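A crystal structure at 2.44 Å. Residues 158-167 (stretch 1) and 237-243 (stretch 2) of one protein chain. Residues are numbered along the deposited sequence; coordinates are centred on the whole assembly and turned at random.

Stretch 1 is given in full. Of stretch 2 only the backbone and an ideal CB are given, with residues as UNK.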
# COMPACT_ATOMS: atom_id res chain seq x y z
N THR C 158 26.32 21.32 -11.01
CA THR C 158 27.04 20.22 -10.37
C THR C 158 27.30 19.08 -11.35
O THR C 158 28.41 18.54 -11.42
CB THR C 158 26.25 19.72 -9.16
OG1 THR C 158 26.37 20.68 -8.11
CG2 THR C 158 26.75 18.35 -8.67
N THR C 159 26.28 18.73 -12.14
CA THR C 159 26.37 17.61 -13.07
C THR C 159 27.52 17.78 -14.05
O THR C 159 28.32 16.86 -14.27
CB THR C 159 25.04 17.46 -13.82
OG1 THR C 159 24.04 16.96 -12.91
CG2 THR C 159 25.21 16.56 -15.01
N PHE C 160 27.64 18.98 -14.64
CA PHE C 160 28.65 19.19 -15.67
C PHE C 160 30.05 19.28 -15.07
O PHE C 160 31.02 18.85 -15.71
CB PHE C 160 28.31 20.43 -16.47
CG PHE C 160 27.34 20.14 -17.54
CD1 PHE C 160 27.77 19.59 -18.74
CD2 PHE C 160 25.99 20.34 -17.34
CE1 PHE C 160 26.86 19.28 -19.74
CE2 PHE C 160 25.07 20.04 -18.33
CZ PHE C 160 25.51 19.51 -19.54
N SER C 161 30.16 19.80 -13.85
CA SER C 161 31.41 19.69 -13.11
C SER C 161 31.85 18.23 -12.99
O SER C 161 33.02 17.91 -13.19
CB SER C 161 31.23 20.31 -11.73
OG SER C 161 32.48 20.39 -11.08
N ILE C 162 30.91 17.33 -12.65
CA ILE C 162 31.22 15.91 -12.60
C ILE C 162 31.80 15.44 -13.93
O ILE C 162 32.92 14.92 -14.00
CB ILE C 162 29.96 15.10 -12.23
CG1 ILE C 162 29.48 15.44 -10.82
CG2 ILE C 162 30.20 13.60 -12.43
CD1 ILE C 162 28.34 14.57 -10.35
N LEU C 163 31.02 15.62 -15.01
CA LEU C 163 31.45 15.23 -16.35
C LEU C 163 32.80 15.84 -16.72
O LEU C 163 33.60 15.20 -17.41
CB LEU C 163 30.37 15.63 -17.36
CG LEU C 163 28.99 14.95 -17.26
CD1 LEU C 163 28.16 15.25 -18.49
CD2 LEU C 163 29.08 13.43 -17.03
N LYS C 164 33.08 17.07 -16.26
CA LYS C 164 34.40 17.66 -16.48
C LYS C 164 35.50 16.76 -15.94
O LYS C 164 36.55 16.60 -16.58
CB LYS C 164 34.47 19.04 -15.84
CG LYS C 164 35.35 20.02 -16.60
CD LYS C 164 35.20 21.42 -16.02
CE LYS C 164 36.15 22.42 -16.68
NZ LYS C 164 35.41 23.66 -17.10
N ARG C 165 35.28 16.13 -14.79
CA ARG C 165 36.30 15.25 -14.24
C ARG C 165 36.33 13.90 -14.96
O ARG C 165 37.40 13.44 -15.35
CB ARG C 165 36.08 15.04 -12.74
CG ARG C 165 37.13 14.14 -12.09
CD ARG C 165 38.57 14.66 -12.27
NE ARG C 165 38.69 16.10 -12.01
CZ ARG C 165 38.87 16.65 -10.82
NH1 ARG C 165 38.97 15.88 -9.74
NH2 ARG C 165 38.95 17.97 -10.69
N ILE C 166 35.18 13.25 -15.15
CA ILE C 166 35.19 11.83 -15.49
C ILE C 166 35.07 11.52 -16.98
O ILE C 166 35.25 10.35 -17.35
CB ILE C 166 34.10 11.06 -14.72
CG1 ILE C 166 32.69 11.44 -15.22
CG2 ILE C 166 34.26 11.24 -13.21
CD1 ILE C 166 31.57 10.62 -14.63
N ALA C 167 34.77 12.50 -17.84
CA ALA C 167 34.61 12.22 -19.28
C ALA C 167 35.96 12.32 -20.00
O ALA C 167 36.23 13.21 -20.81
CB ALA C 167 33.55 13.14 -19.89
N UNK C 237 26.76 0.52 -17.63
CA UNK C 237 27.11 1.88 -17.96
C UNK C 237 27.05 2.76 -16.71
O UNK C 237 26.37 2.45 -15.73
CB UNK C 237 26.18 2.42 -19.05
N UNK C 238 27.78 3.88 -16.75
CA UNK C 238 27.68 4.89 -15.71
C UNK C 238 26.67 5.95 -16.14
O UNK C 238 26.85 6.62 -17.17
CB UNK C 238 29.05 5.52 -15.42
N UNK C 239 25.60 6.10 -15.36
CA UNK C 239 24.50 7.02 -15.66
C UNK C 239 24.46 8.11 -14.60
O UNK C 239 24.41 7.81 -13.40
CB UNK C 239 23.16 6.28 -15.73
N UNK C 240 24.47 9.36 -15.04
CA UNK C 240 24.30 10.50 -14.14
C UNK C 240 23.03 11.20 -14.56
O UNK C 240 22.87 11.57 -15.74
CB UNK C 240 25.50 11.45 -14.17
N UNK C 241 22.10 11.37 -13.62
CA UNK C 241 20.75 11.79 -13.98
C UNK C 241 20.18 12.72 -12.93
O UNK C 241 20.50 12.61 -11.74
CB UNK C 241 19.84 10.58 -14.16
N UNK C 242 19.35 13.64 -13.39
CA UNK C 242 18.77 14.70 -12.57
C UNK C 242 17.32 14.34 -12.26
O UNK C 242 16.57 13.92 -13.15
CB UNK C 242 18.86 16.06 -13.27
N UNK C 243 16.94 14.47 -10.99
CA UNK C 243 15.60 14.17 -10.52
C UNK C 243 15.13 15.30 -9.63
O UNK C 243 15.93 15.95 -8.95
CB UNK C 243 15.56 12.83 -9.78

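Residues 158 to 166 of stretch 1 belong to a helix that begins earlier in the chain; residues 238 to 243 of stretch 2 form a strand. Their N-to-C directions differ by 168°, so they run nearly antiparallel, with 9.8 Å between the axes at closest approach. The helix offers the strand T159, I162, L163 and I166. These are mostly methyl groups, with one hydroxyl from T159.

Position 237 precedes the strand. Its ideal CB has nothing of stretch 1 within 5.5 Å, so many side chains would do. The deposited residue is H237, which makes no contact with the helix.

Position 238 has strand angles (-94/119), and its CA-to-CB bond points toward the helix. No helix atom lies within 5.5 Å of the ideal CB, so a small side chain would fall short. The nearby group to aim for is the end of I166. Leucine, isoleucine or methionine could suit. The residue is L238, with chi1 t and chi2 p. Its CD2 lies 3.6 Å from CD1 of I166, an apolar contact.

Position 239 follows in the alternating strand pattern and is out of reach of the helix. The residue is V239.

At position 240 the CA-to-CB bond points toward the helix. Its ideal CB is 5.0 Å from CD2 of L163, 5.2 Å from CG2 of T159 and 5.5 Å from CG2 of I162. These groups are all apolar and leave space for a medium-sized aliphatic side chain. Valine, leucine, isoleucine or methionine would be reasonable. The residue is I240, with chi1 m and chi2 t. Its CD1 packs 3.6 Å from CG2 of I162, 3.7 Å from CD1 of I166 and 3.9 Å from CD2 of L163. Its CG2 lies 4.1 Å from CG2 of T159. I240 has the largest covered area of any residue in this contact, 91 Å².

Position 241 has its CA-to-CB bond directed away from the helix. The residue is A241, whose CB comes no closer than 7.7 Å, to OG1 of T159.

At position 242 the CA-to-CB bond points sideways. Its ideal CB is 5.3 Å from OG1 of T159, so a small polar or small apolar side chain could fit: serine, threonine or valine. The residue is T242, chi1 m. Its OG1 is 3.9 Å from OG1 of T159, a contact without a hydrogen bond. The T159 hydroxyl is hydrogen-bonded elsewhere in the structure.

Position 243 is beyond the reach of stretch 1, which gives no guide. The residue is L243.

Stretch 2 (237-243) HLVIATL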
# COMPACT_ATOMS: atom_id res chain seq x y z
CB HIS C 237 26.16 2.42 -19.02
CG HIS C 237 26.22 1.67 -20.31
ND1 HIS C 237 25.10 1.14 -20.91
CD2 HIS C 237 27.26 1.37 -21.12
CE1 HIS C 237 25.45 0.53 -22.04
NE2 HIS C 237 26.75 0.66 -22.19
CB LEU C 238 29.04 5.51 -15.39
CG LEU C 238 28.91 6.60 -14.31
CD1 LEU C 238 28.40 5.98 -13.02
CD2 LEU C 238 30.22 7.32 -14.06
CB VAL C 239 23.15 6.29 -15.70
CG1 VAL C 239 22.02 7.27 -15.99
CG2 VAL C 239 23.20 5.16 -16.72
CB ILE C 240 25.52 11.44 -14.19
CG1 ILE C 240 26.71 10.72 -13.55
CG2 ILE C 240 25.21 12.76 -13.50
CD1 ILE C 240 28.01 11.16 -14.03
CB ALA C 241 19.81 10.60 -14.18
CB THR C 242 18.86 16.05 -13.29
OG1 THR C 242 20.19 16.55 -13.17
CG2 THR C 242 17.93 17.06 -12.69
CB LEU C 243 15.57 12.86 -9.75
CG LEU C 243 14.29 12.07 -9.68
CD1 LEU C 243 13.90 11.58 -11.06
CD2 LEU C 243 14.49 10.89 -8.74
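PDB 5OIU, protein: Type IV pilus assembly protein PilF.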